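Local coordinates for protein endopolygalacturonase (Chondrostereum purpureum, PDB 1K5C) that probably hydrolyses alpha-1,4 linkages within polygalacturonate chains of the plant cell wall, as an endo-acting pectin-degrading enzyme of glycoside hydrolase family 28, at residues G154-A159 / A177-N182; G200-G205 / T234-S239; S259-D264 / T297-N302; A273-V278 / G301-N306. All blocks are in the same frame, centred on the assembly; numbering follows the deposited sequence. Where two conformers were deposited one is given.

Contact 1 (G154-A159 / A177-N182); sequences GFDVSA and AINDGN
V157 meets segment 177-182 through both its backbone polar groups. Its N donates to A177 O (2.9 Å), and its O receives two N-H groups, from N179 N at 2.8 Å and weakly from D180 N at 3.4 Å. One bond earlier, A177 N donates to F155 O (2.8 Å). The double grip on V157 O marks a beta bulge: V157 pairs with I178 but S158 with D180, so the second strand gains a residue. Beyond it, A159 N reaches D180 O at 3.0 Å from above the carbonyl plane, and S158 CA-H points to the same oxygen. Strands 155-158 and 177-179, parallel with 17° between their axes, are neighbouring rungs of the parallel beta-helix. V157 and I178 share its inner face; V157 packs on I164, and I178 on V208 and V211. D156, A177, S158 and D180 lie on the other face. D156 OD1 lies 3.6 Å from A177 CB; the A177 side chain is itself about 5 Å from that of K228, a residue that binds galacturonate. S158 OG rests against N179 CB (3.6 Å) and shares a water with N179 OD1, the water donating to the amide oxygen. D180 OD1 takes its hydrogen bond from the backbone N of H207.

Contact 2 (G200-G205 / T234-S239); sequences GSIATG and TSASVS
T204 lies level with T234 and G205 with S235, where two turns meet with the directions from CA of 202 to 205 and from CA of 234 to 238 121° apart. Two hydrogen bonds tie these turns: T234 N to T204 OG1 (3.0 Å, 165° at the hydrogen) and G205 N to T234 O (3.0 Å). T204 carries OG1 beside its own backbone N (chi1 -73°), and the hydroxyl thus faces the T234 amide while CG2 leans on T234 O at 3.4 Å. The two threonine side chains run alongside each other, pointing the same way at the exposed end. Further in, polar bonding gives way to apolar contact. I202 forks: CG2 touches A236 CB (3.7 Å), and CG1 meets V238 CG2, also at 3.7 Å, with CD1 following close by. A236 CB touches both that CG2 and A203 O, the latter 3.5 Å away. S237 turns from this cluster, its OG bonded to H207 ND1. I202 also packs on A229, and V238 on I227. The contact sits at a corner of this family's parallel beta-helix, between the end of strand 197-202 and the start of strand 237-244 on the next coil.

Contact 3 (S259-D264 / T297-N302); sequences SQSYPD and TVECGN
Q260 lays its carboxamide against the backbone of G301 and N302 and grips it from both ends. OE1 accepts from N302 N (2.9 Å) and more weakly from G301 N, while NE2 donates to N302 O at 2.9 Å. This last bond is nearly straight (172°), with N302 O in the plane of the Q260 amide, though the donor stands above the N302 carbonyl plane. The side chain is extended beyond CG, chi2 (164°) setting CD anti to CA, and a further weak bond from NE2 to A273 O helps hold the amide's rotation. Q260 N also donates to E299 O (3.0 Å). S259 and E299 form the last parallel bridge of two adjacent beta-helix coils before the first chain turns its corner at 260-261, where S259 OG, also bonded to D265 O, accepts from S261 N in an ST turn. This side is buried and close-packed: S261 OG touches E299 CG at 3.6 Å and bonds to G267 O, and the bent E299 side chain gives OE2 to G267 N. Exposed P263 and D264, in contrast, touch nothing of 297-302; D264 salt-bridges R231, and galacturonate-binding Y262 has P263 CB over one ring face across a cis peptide.

Contact 4 (A273-V278 / G301-N306); sequences APFSDV and GNCSGN
The P274 ring lies alongside the side-chain amide of N302, the two pointing the same way with P274 CB 3.7 Å from N302 ND2. That ND2 finds its hydrogen-bond acceptor in T271 O. Next to this pair on the inner side, F275 and C303 meet: F275 CB is 3.8 Å from C303 SG. The sulfur lies 5.0 Å from the centroid of the F275 ring, approaching obliquely. The ring itself leads away from segment 301-306 to I227, A229 and V238 in the helix interior. The backbones of strands 275-278 and 303-304 run parallel, as adjacent coils of the beta-helix do. F275 N donates to N302 O in the carbonyl plane (3.2 Å), S304 N to F275 O (2.9 Å) and D277 N to S304 O (3.3 Å); S304 O takes a second bond from W307 NE1. On the outer face S276 CB rests 3.4 Å from S304 O, while its OG, between the backbone N and the carbonyl carbon, turns to S239 OG on the preceding coil. Near G305, D277 OD1 and N306 N share a water, a bridge left doubtful by the two conformers of D277. The chemistry thus divides by face: sulfur and aromatic carbon meet inside, where C303 is linked by a disulfide to C300 just before it in the chain, whereas the hydroxyls and carboxylate outside are consistent with a more hydrated edge, where D277 has two conformers.

How the contacts relate
All four contacts join successive coils of one parallel beta-helix; contacts 1 and 2 come in series before 3 and 4, which end on the same stretch. Contact 1 is nearest the middle, its centre about 7 Å from the centre of the chain, and contact 4 farthest out at about 22 Å. Contacts 1 and 4 pair strand with strand through backbone bonds; contact 2 joins turns, and contact 3, the most buried, relies on a side-chain amide. Neighbouring strands connect contact 1 to contact 2 (I178 O with G200 N) and contact 2 to contact 4 (V238 O with S276 N). Contacts 3 and 4 share G301 and N302, and the C300-C303 disulfide spans them. Exposed T204, T234 and S235 edge contact 2, and D277 and N306 edge contact 4.

Contact 1 (G154-A159 / A177-N182)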
loop_
_atom_site.group_PDB
_atom_site.type_symbol
_atom_site.label_atom_id
_atom_site.label_comp_id
_atom_site.label_asym_id
_atom_site.label_seq_id
_atom_site.Cartn_x
_atom_site.Cartn_y
_atom_site.Cartn_z
ATOM N N GLY A 154 -1.133 2.736 -3.564
ATOM C CA GLY A 154 0.294 3.068 -3.643
ATOM C C GLY A 154 1.188 1.816 -3.623
ATOM O O GLY A 154 1.943 1.562 -4.580
ATOM N N PHE A 155 1.058 1.084 -2.524
ATOM C CA PHE A 155 1.843 -0.138 -2.309
ATOM C C PHE A 155 0.885 -1.248 -1.882
ATOM O O PHE A 155 0.159 -1.078 -0.895
ATOM C CB PHE A 155 2.869 0.045 -1.159
ATOM C CG PHE A 155 3.824 1.191 -1.397
ATOM C CD1 PHE A 155 5.023 0.995 -2.113
ATOM C CD2 PHE A 155 3.538 2.478 -0.916
ATOM C CE1 PHE A 155 5.878 2.067 -2.325
ATOM C CE2 PHE A 155 4.398 3.526 -1.130
ATOM C CZ PHE A 155 5.560 3.357 -1.856
ATOM N N ASP A 156 0.908 -2.364 -2.611
ATOM C CA ASP A 156 0.189 -3.596 -2.224
ATOM C C ASP A 156 1.231 -4.614 -1.817
ATOM O O ASP A 156 2.094 -4.968 -2.625
ATOM C CB ASP A 156 -0.647 -4.115 -3.397
ATOM C CG ASP A 156 -1.798 -3.207 -3.775
ATOM O OD1 ASP A 156 -2.478 -2.743 -2.769
ATOM O OD2 ASP A 156 -2.088 -2.955 -4.928
ATOM N N VAL A 157 1.179 -5.049 -0.554
ATOM C CA VAL A 157 2.225 -5.903 -0.005
ATOM C C VAL A 157 1.696 -7.269 0.348
ATOM O O VAL A 157 0.800 -7.400 1.181
ATOM C CB VAL A 157 2.859 -5.239 1.252
ATOM C CG1 VAL A 157 3.987 -6.117 1.797
ATOM C CG2 VAL A 157 3.362 -3.824 0.920
ATOM N N SER A 158 2.301 -8.295 -0.263
ATOM C CA SER A 158 2.111 -9.727 0.095
ATOM C C SER A 158 3.517 -10.307 0.216
ATOM O O SER A 158 4.071 -10.790 -0.779
ATOM C CB SER A 158 1.240 -10.463 -0.896
ATOM O OG SER A 158 -0.117 -10.000 -0.849
ATOM N N ALA A 159 4.090 -10.187 1.395
ATOM C CA ALA A 159 5.541 -10.442 1.521
ATOM C C ALA A 159 5.898 -10.395 2.996
ATOM O O ALA A 159 5.265 -9.735 3.804
ATOM C CB ALA A 159 6.311 -9.305 0.819
ATOM N N ALA A 177 -1.760 -1.179 1.182
ATOM C CA ALA A 177 -2.625 -2.281 1.616
ATOM C C ALA A 177 -1.690 -3.470 1.894
ATOM O O ALA A 177 -1.016 -3.968 0.992
ATOM C CB ALA A 177 -3.663 -2.655 0.581
ATOM N N ILE A 178 -1.657 -3.892 3.167
ATOM C CA ILE A 178 -0.860 -5.030 3.567
ATOM C C ILE A 178 -1.802 -6.229 3.560
ATOM O O ILE A 178 -2.718 -6.336 4.376
ATOM C CB ILE A 178 -0.257 -4.823 4.967
ATOM C CG1 ILE A 178 0.662 -3.577 4.996
ATOM C CG2 ILE A 178 0.496 -6.090 5.367
ATOM C CD1 ILE A 178 1.095 -3.163 6.378
ATOM N N ASN A 179 -1.594 -7.127 2.574
ATOM C CA ASN A 179 -2.532 -8.199 2.310
ATOM C C ASN A 179 -2.106 -9.574 2.823
ATOM O O ASN A 179 -2.962 -10.446 2.981
ATOM C CB ASN A 179 -2.791 -8.260 0.786
ATOM C CG ASN A 179 -3.481 -6.987 0.298
ATOM O OD1 ASN A 179 -3.111 -6.449 -0.784
ATOM N ND2 ASN A 179 -4.412 -6.512 1.057
ATOM N N ASP A 180 -0.812 -9.764 3.057
ATOM C CA ASP A 180 -0.297 -11.037 3.537
ATOM C C ASP A 180 1.153 -10.800 3.988
ATOM O O ASP A 180 1.843 -9.972 3.356
ATOM C CB ASP A 180 -0.316 -12.075 2.402
ATOM C CG ASP A 180 -0.113 -13.501 2.848
ATOM O OD1 ASP A 180 -0.492 -13.886 3.974
ATOM O OD2 ASP A 180 0.385 -14.308 1.995
ATOM N N GLY A 181 1.593 -11.513 5.013
ATOM C CA GLY A 181 2.997 -11.514 5.385
ATOM C C GLY A 181 3.255 -11.099 6.832
ATOM O O GLY A 181 2.398 -10.600 7.554
ATOM N N ASN A 182 4.498 -11.388 7.225
ATOM C CA ASN A 182 5.007 -11.140 8.562
ATOM C C ASN A 182 6.145 -10.136 8.514
ATOM O O ASN A 182 6.989 -10.189 7.633
ATOM C CB ASN A 182 5.553 -12.454 9.171
ATOM C CG ASN A 182 6.041 -12.261 10.602
ATOM O OD1 ASN A 182 5.215 -11.999 11.500
ATOM N ND2 ASN A 182 7.341 -12.344 10.837
HETATM O O HOH W 1 -0.699 -7.675 -2.662
#

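Contact 2 (G200-G205 / T234-S239)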
loop_
_atom_site.group_PDB
_atom_site.type_symbol
_atom_site.label_atom_id
_atom_site.label_comp_id
_atom_site.label_asym_id
_atom_site.label_seq_id
_atom_site.Cartn_x
_atom_site.Cartn_y
_atom_site.Cartn_z
ATOM N N GLY A 200 -5.354 -5.406 4.651
ATOM C CA GLY A 200 -6.418 -6.070 3.924
ATOM C C GLY A 200 -6.865 -5.282 2.707
ATOM O O GLY A 200 -6.290 -4.275 2.326
ATOM N N SER A 201 -7.910 -5.784 2.051
ATOM C CA SER A 201 -8.799 -6.822 2.547
ATOM C C SER A 201 -8.123 -8.155 2.689
ATOM O O SER A 201 -7.415 -8.649 1.778
ATOM C CB SER A 201 -9.928 -6.960 1.477
ATOM O OG SER A 201 -10.701 -8.037 1.831
ATOM N N ILE A 202 -8.333 -8.752 3.858
ATOM C CA ILE A 202 -7.807 -10.081 4.169
ATOM C C ILE A 202 -8.728 -11.123 3.560
ATOM O O ILE A 202 -9.950 -11.149 3.841
ATOM C CB ILE A 202 -7.688 -10.248 5.697
ATOM C CG1 ILE A 202 -6.718 -9.215 6.287
ATOM C CG2 ILE A 202 -7.320 -11.682 6.043
ATOM C CD1 ILE A 202 -5.259 -9.417 5.888
ATOM N N ALA A 203 -8.143 -11.970 2.738
ATOM C CA ALA A 203 -8.835 -13.060 2.036
ATOM C C ALA A 203 -8.519 -14.396 2.677
ATOM O O ALA A 203 -7.580 -14.552 3.492
ATOM C CB ALA A 203 -8.369 -13.070 0.561
ATOM N N THR A 204 -9.274 -15.419 2.269
ATOM C CA THR A 204 -9.047 -16.767 2.764
ATOM C C THR A 204 -7.562 -17.174 2.575
ATOM O O THR A 204 -6.947 -16.963 1.519
ATOM C CB THR A 204 -9.965 -17.723 1.986
ATOM O OG1 THR A 204 -11.285 -17.437 2.520
ATOM C CG2 THR A 204 -9.623 -19.204 2.190
ATOM N N GLY A 205 -7.028 -17.765 3.659
ATOM C CA GLY A 205 -5.670 -18.303 3.641
ATOM C C GLY A 205 -4.588 -17.255 3.845
ATOM O O GLY A 205 -3.398 -17.643 3.795
ATOM N N THR A 234 -11.876 -17.416 5.437
ATOM C CA THR A 234 -11.559 -18.412 6.429
ATOM C C THR A 234 -10.064 -18.713 6.400
ATOM O O THR A 234 -9.328 -18.345 5.477
ATOM C CB THR A 234 -12.353 -19.732 6.122
ATOM O OG1 THR A 234 -11.996 -20.195 4.813
ATOM C CG2 THR A 234 -13.859 -19.450 6.230
ATOM N N SER A 235 -9.587 -19.408 7.444
ATOM C CA SER A 235 -8.133 -19.751 7.536
ATOM C C SER A 235 -7.262 -18.529 7.329
ATOM O O SER A 235 -6.288 -18.562 6.550
ATOM C CB SER A 235 -7.765 -20.849 6.532
ATOM O OG SER A 235 -8.520 -22.013 6.752
ATOM N N ALA A 236 -7.639 -17.422 8.017
ATOM C CA ALA A 236 -6.981 -16.135 7.785
ATOM C C ALA A 236 -6.760 -15.465 9.153
ATOM O O ALA A 236 -7.413 -15.843 10.137
ATOM C CB ALA A 236 -7.810 -15.250 6.883
ATOM N N SER A 237 -5.923 -14.436 9.205
ATOM C CA SER A 237 -5.729 -13.731 10.497
ATOM C C SER A 237 -4.957 -12.451 10.302
ATOM O O SER A 237 -4.216 -12.279 9.330
ATOM C CB SER A 237 -4.961 -14.600 11.506
ATOM O OG SER A 237 -3.706 -15.028 11.004
ATOM N N VAL A 238 -5.118 -11.554 11.291
ATOM C CA VAL A 238 -4.269 -10.371 11.482
ATOM C C VAL A 238 -3.872 -10.381 12.927
ATOM O O VAL A 238 -4.732 -10.402 13.793
ATOM C CB VAL A 238 -5.014 -9.062 11.165
ATOM C CG1 VAL A 238 -4.116 -7.858 11.433
ATOM C CG2 VAL A 238 -5.547 -9.083 9.742
ATOM N N SER A 239 -2.535 -10.391 13.216
ATOM C CA SER A 239 -2.102 -10.476 14.622
ATOM C C SER A 239 -0.848 -9.660 14.841
ATOM O O SER A 239 0.161 -9.873 14.174
ATOM C CB SER A 239 -1.849 -11.924 14.988
ATOM O OG SER A 239 -1.557 -12.091 16.357
#

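Contact 3 (S259-D264 / T297-N302)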
loop_
_atom_site.group_PDB
_atom_site.type_symbol
_atom_site.label_atom_id
_atom_site.label_comp_id
_atom_site.label_asym_id
_atom_site.label_seq_id
_atom_site.Cartn_x
_atom_site.Cartn_y
_atom_site.Cartn_z
ATOM N N SER A 259 -12.804 -3.869 10.704
ATOM C CA SER A 259 -14.047 -4.529 10.361
ATOM C C SER A 259 -13.832 -5.860 9.664
ATOM O O SER A 259 -12.998 -6.011 8.785
ATOM C CB SER A 259 -14.858 -3.625 9.429
ATOM O OG SER A 259 -16.007 -4.345 8.934
ATOM N N GLN A 260 -14.640 -6.841 10.107
ATOM C CA GLN A 260 -14.697 -8.158 9.506
ATOM C C GLN A 260 -15.957 -8.342 8.645
ATOM O O GLN A 260 -16.328 -9.491 8.343
ATOM C CB GLN A 260 -14.581 -9.226 10.616
ATOM C CG GLN A 260 -13.162 -9.269 11.158
ATOM C CD GLN A 260 -13.028 -9.988 12.491
ATOM O OE1 GLN A 260 -13.966 -10.043 13.309
ATOM N NE2 GLN A 260 -11.853 -10.525 12.762
ATOM N N SER A 261 -16.536 -7.259 8.188
ATOM C CA SER A 261 -17.738 -7.279 7.334
ATOM C C SER A 261 -17.439 -6.981 5.863
ATOM O O SER A 261 -18.399 -6.872 5.069
ATOM C CB SER A 261 -18.773 -6.283 7.833
ATOM O OG SER A 261 -19.193 -6.647 9.168
ATOM N N TYR A 262 -16.169 -6.800 5.496
ATOM C CA TYR A 262 -15.870 -6.298 4.137
ATOM C C TYR A 262 -16.500 -7.194 3.102
ATOM O O TYR A 262 -16.446 -8.436 3.186
ATOM C CB TYR A 262 -14.296 -6.218 4.013
ATOM C CG TYR A 262 -13.876 -5.481 2.810
ATOM C CD1 TYR A 262 -13.718 -4.061 2.870
ATOM C CD2 TYR A 262 -13.674 -6.163 1.630
ATOM C CE1 TYR A 262 -13.350 -3.465 1.670
ATOM C CE2 TYR A 262 -13.311 -5.565 0.441
ATOM C CZ TYR A 262 -13.138 -4.151 0.498
ATOM O OH TYR A 262 -12.768 -3.374 -0.599
ATOM N N PRO A 263 -17.061 -6.620 2.020
ATOM C CA PRO A 263 -16.926 -5.212 1.596
ATOM C C PRO A 263 -17.820 -4.207 2.347
ATOM O O PRO A 263 -17.697 -2.997 2.161
ATOM C CB PRO A 263 -17.341 -5.254 0.125
ATOM C CG PRO A 263 -18.298 -6.427 0.035
ATOM C CD PRO A 263 -17.663 -7.477 0.955
ATOM N N ASP A 264 -18.749 -4.684 3.188
ATOM C CA ASP A 264 -19.548 -3.791 3.990
ATOM C C ASP A 264 -18.733 -3.249 5.155
ATOM O O ASP A 264 -17.810 -3.922 5.659
ATOM C CB ASP A 264 -20.759 -4.537 4.511
ATOM C CG ASP A 264 -21.714 -4.983 3.413
ATOM O OD1 ASP A 264 -22.057 -4.139 2.567
ATOM O OD2 ASP A 264 -22.107 -6.164 3.443
ATOM N N THR A 297 -14.913 3.005 14.470
ATOM C CA THR A 297 -15.798 1.842 14.526
ATOM C C THR A 297 -14.924 0.574 14.502
ATOM O O THR A 297 -14.019 0.461 13.662
ATOM C CB THR A 297 -16.843 1.823 13.413
ATOM O OG1 THR A 297 -17.840 2.820 13.810
ATOM C CG2 THR A 297 -17.545 0.480 13.206
ATOM N N VAL A 298 -15.248 -0.341 15.411
ATOM C CA VAL A 298 -14.677 -1.684 15.447
ATOM C C VAL A 298 -15.858 -2.641 15.300
ATOM O O VAL A 298 -16.785 -2.579 16.118
ATOM C CB VAL A 298 -13.932 -1.941 16.774
ATOM C CG1 VAL A 298 -13.481 -3.403 16.838
ATOM C CG2 VAL A 298 -12.755 -0.966 16.914
ATOM N N GLU A 299 -15.810 -3.493 14.265
ATOM C CA GLU A 299 -16.882 -4.456 13.968
ATOM C C GLU A 299 -16.253 -5.838 13.852
ATOM O O GLU A 299 -15.839 -6.272 12.786
ATOM C CB GLU A 299 -17.617 -4.032 12.677
ATOM C CG GLU A 299 -18.743 -4.998 12.300
ATOM C CD GLU A 299 -20.070 -4.718 12.962
ATOM O OE1 GLU A 299 -20.156 -3.878 13.858
ATOM O OE2 GLU A 299 -21.076 -5.357 12.546
ATOM N N CYS A 300 -16.196 -6.524 14.987
ATOM C CA CYS A 300 -15.562 -7.837 15.087
ATOM C C CYS A 300 -16.602 -8.942 15.202
ATOM O O CYS A 300 -17.476 -8.896 16.077
ATOM C CB CYS A 300 -14.708 -7.963 16.367
ATOM S SG CYS A 300 -13.167 -7.016 16.338
ATOM N N GLY A 301 -16.423 -9.996 14.378
ATOM C CA GLY A 301 -16.997 -11.312 14.669
ATOM C C GLY A 301 -16.043 -12.173 15.438
ATOM O O GLY A 301 -16.517 -13.109 16.129
ATOM N N ASN A 302 -14.721 -11.952 15.369
ATOM C CA ASN A 302 -13.772 -12.796 16.072
ATOM C C ASN A 302 -12.489 -11.969 16.291
ATOM O O ASN A 302 -11.668 -11.827 15.362
ATOM C CB ASN A 302 -13.505 -14.080 15.276
ATOM C CG ASN A 302 -12.579 -15.034 16.013
ATOM O OD1 ASN A 302 -12.183 -14.780 17.167
ATOM N ND2 ASN A 302 -12.250 -16.152 15.346
#

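Contact 4 (A273-V278 / G301-N306)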
loop_
_atom_site.group_PDB
_atom_site.type_symbol
_atom_site.label_atom_id
_atom_site.label_comp_id
_atom_site.label_asym_id
_atom_site.label_seq_id
_atom_site.Cartn_x
_atom_site.Cartn_y
_atom_site.Cartn_z
ATOM N N ALA A 273 -11.451 -14.778 10.123
ATOM C CA ALA A 273 -10.219 -14.031 9.941
ATOM C C ALA A 273 -9.877 -13.268 11.228
ATOM O O ALA A 273 -9.866 -12.040 11.281
ATOM C CB ALA A 273 -10.370 -13.057 8.766
ATOM N N PRO A 274 -9.629 -14.004 12.315
ATOM C CA PRO A 274 -9.482 -13.362 13.639
ATOM C C PRO A 274 -8.412 -12.273 13.619
ATOM O O PRO A 274 -7.317 -12.430 13.093
ATOM C CB PRO A 274 -9.055 -14.522 14.566
ATOM C CG PRO A 274 -8.674 -15.649 13.628
ATOM C CD PRO A 274 -9.586 -15.477 12.429
ATOM N N PHE A 275 -8.748 -11.168 14.340
ATOM C CA PHE A 275 -7.808 -10.064 14.587
ATOM C C PHE A 275 -7.367 -10.140 16.045
ATOM O O PHE A 275 -8.210 -10.231 16.942
ATOM C CB PHE A 275 -8.437 -8.699 14.371
ATOM C CG PHE A 275 -8.952 -8.393 12.982
ATOM C CD1 PHE A 275 -8.637 -9.162 11.881
ATOM C CD2 PHE A 275 -9.803 -7.303 12.841
ATOM C CE1 PHE A 275 -9.170 -8.844 10.613
ATOM C CE2 PHE A 275 -10.322 -6.945 11.591
ATOM C CZ PHE A 275 -9.995 -7.726 10.474
ATOM N N SER A 276 -6.069 -9.996 16.286
ATOM C CA SER A 276 -5.560 -10.016 17.667
ATOM C C SER A 276 -4.425 -8.994 17.820
ATOM O O SER A 276 -3.692 -8.690 16.884
ATOM C CB SER A 276 -5.121 -11.380 18.088
ATOM O OG SER A 276 -4.178 -11.912 17.256
ATOM N N ASP A 277 -4.322 -8.520 19.054
ATOM C CA ASP A 277 -3.153 -7.712 19.496
ATOM C C ASP A 277 -2.939 -6.495 18.602
ATOM O O ASP A 277 -1.881 -6.333 17.988
ATOM C CB ASP A 277 -1.911 -8.601 19.571
ATOM C CG ASP A 277 -2.091 -9.718 20.526
ATOM O OD1 ASP A 277 -3.068 -9.781 21.321
ATOM O OD2 ASP A 277 -1.149 -10.570 20.520
ATOM N N VAL A 278 -3.948 -5.607 18.600
ATOM C CA VAL A 278 -3.911 -4.364 17.816
ATOM C C VAL A 278 -3.782 -3.187 18.821
ATOM O O VAL A 278 -4.698 -2.988 19.625
ATOM C CB VAL A 278 -5.176 -4.209 16.954
ATOM C CG1 VAL A 278 -5.142 -2.876 16.225
ATOM C CG2 VAL A 278 -5.284 -5.384 15.989
ATOM N N GLY A 301 -16.423 -9.996 14.378
ATOM C CA GLY A 301 -16.997 -11.312 14.669
ATOM C C GLY A 301 -16.043 -12.173 15.438
ATOM O O GLY A 301 -16.517 -13.109 16.129
ATOM N N ASN A 302 -14.721 -11.952 15.369
ATOM C CA ASN A 302 -13.772 -12.796 16.072
ATOM C C ASN A 302 -12.489 -11.969 16.291
ATOM O O ASN A 302 -11.668 -11.827 15.362
ATOM C CB ASN A 302 -13.505 -14.080 15.276
ATOM C CG ASN A 302 -12.579 -15.034 16.013
ATOM O OD1 ASN A 302 -12.183 -14.780 17.167
ATOM N ND2 ASN A 302 -12.250 -16.152 15.346
ATOM N N CYS A 303 -12.357 -11.400 17.490
ATOM C CA CYS A 303 -11.163 -10.601 17.828
ATOM C C CYS A 303 -10.752 -10.964 19.248
ATOM O O CYS A 303 -11.622 -11.243 20.079
ATOM C CB CYS A 303 -11.464 -9.095 17.804
ATOM S SG CYS A 303 -11.790 -8.516 16.095
ATOM N N SER A 304 -9.441 -10.929 19.508
ATOM C CA SER A 304 -8.890 -11.330 20.778
ATOM C C SER A 304 -7.745 -10.398 21.206
ATOM O O SER A 304 -7.073 -9.761 20.373
ATOM C CB SER A 304 -8.317 -12.756 20.696
ATOM O OG SER A 304 -9.390 -13.706 20.641
ATOM N N GLY A 305 -7.468 -10.406 22.506
ATOM C CA GLY A 305 -6.308 -9.760 23.088
ATOM C C GLY A 305 -6.679 -8.503 23.884
ATOM O O GLY A 305 -7.819 -8.069 23.957
ATOM N N ASN A 306 -5.609 -7.961 24.503
ATOM C CA ASN A 306 -5.718 -6.696 25.277
ATOM C C ASN A 306 -5.186 -5.609 24.377
ATOM O O ASN A 306 -3.974 -5.420 24.240
ATOM C CB ASN A 306 -4.889 -6.799 26.546
ATOM C CG ASN A 306 -5.482 -7.880 27.469
ATOM O OD1 ASN A 306 -6.658 -7.807 27.811
ATOM N ND2 ASN A 306 -4.689 -8.868 27.793
HETATM O O HOH W 2 -3.013 -8.904 23.836
#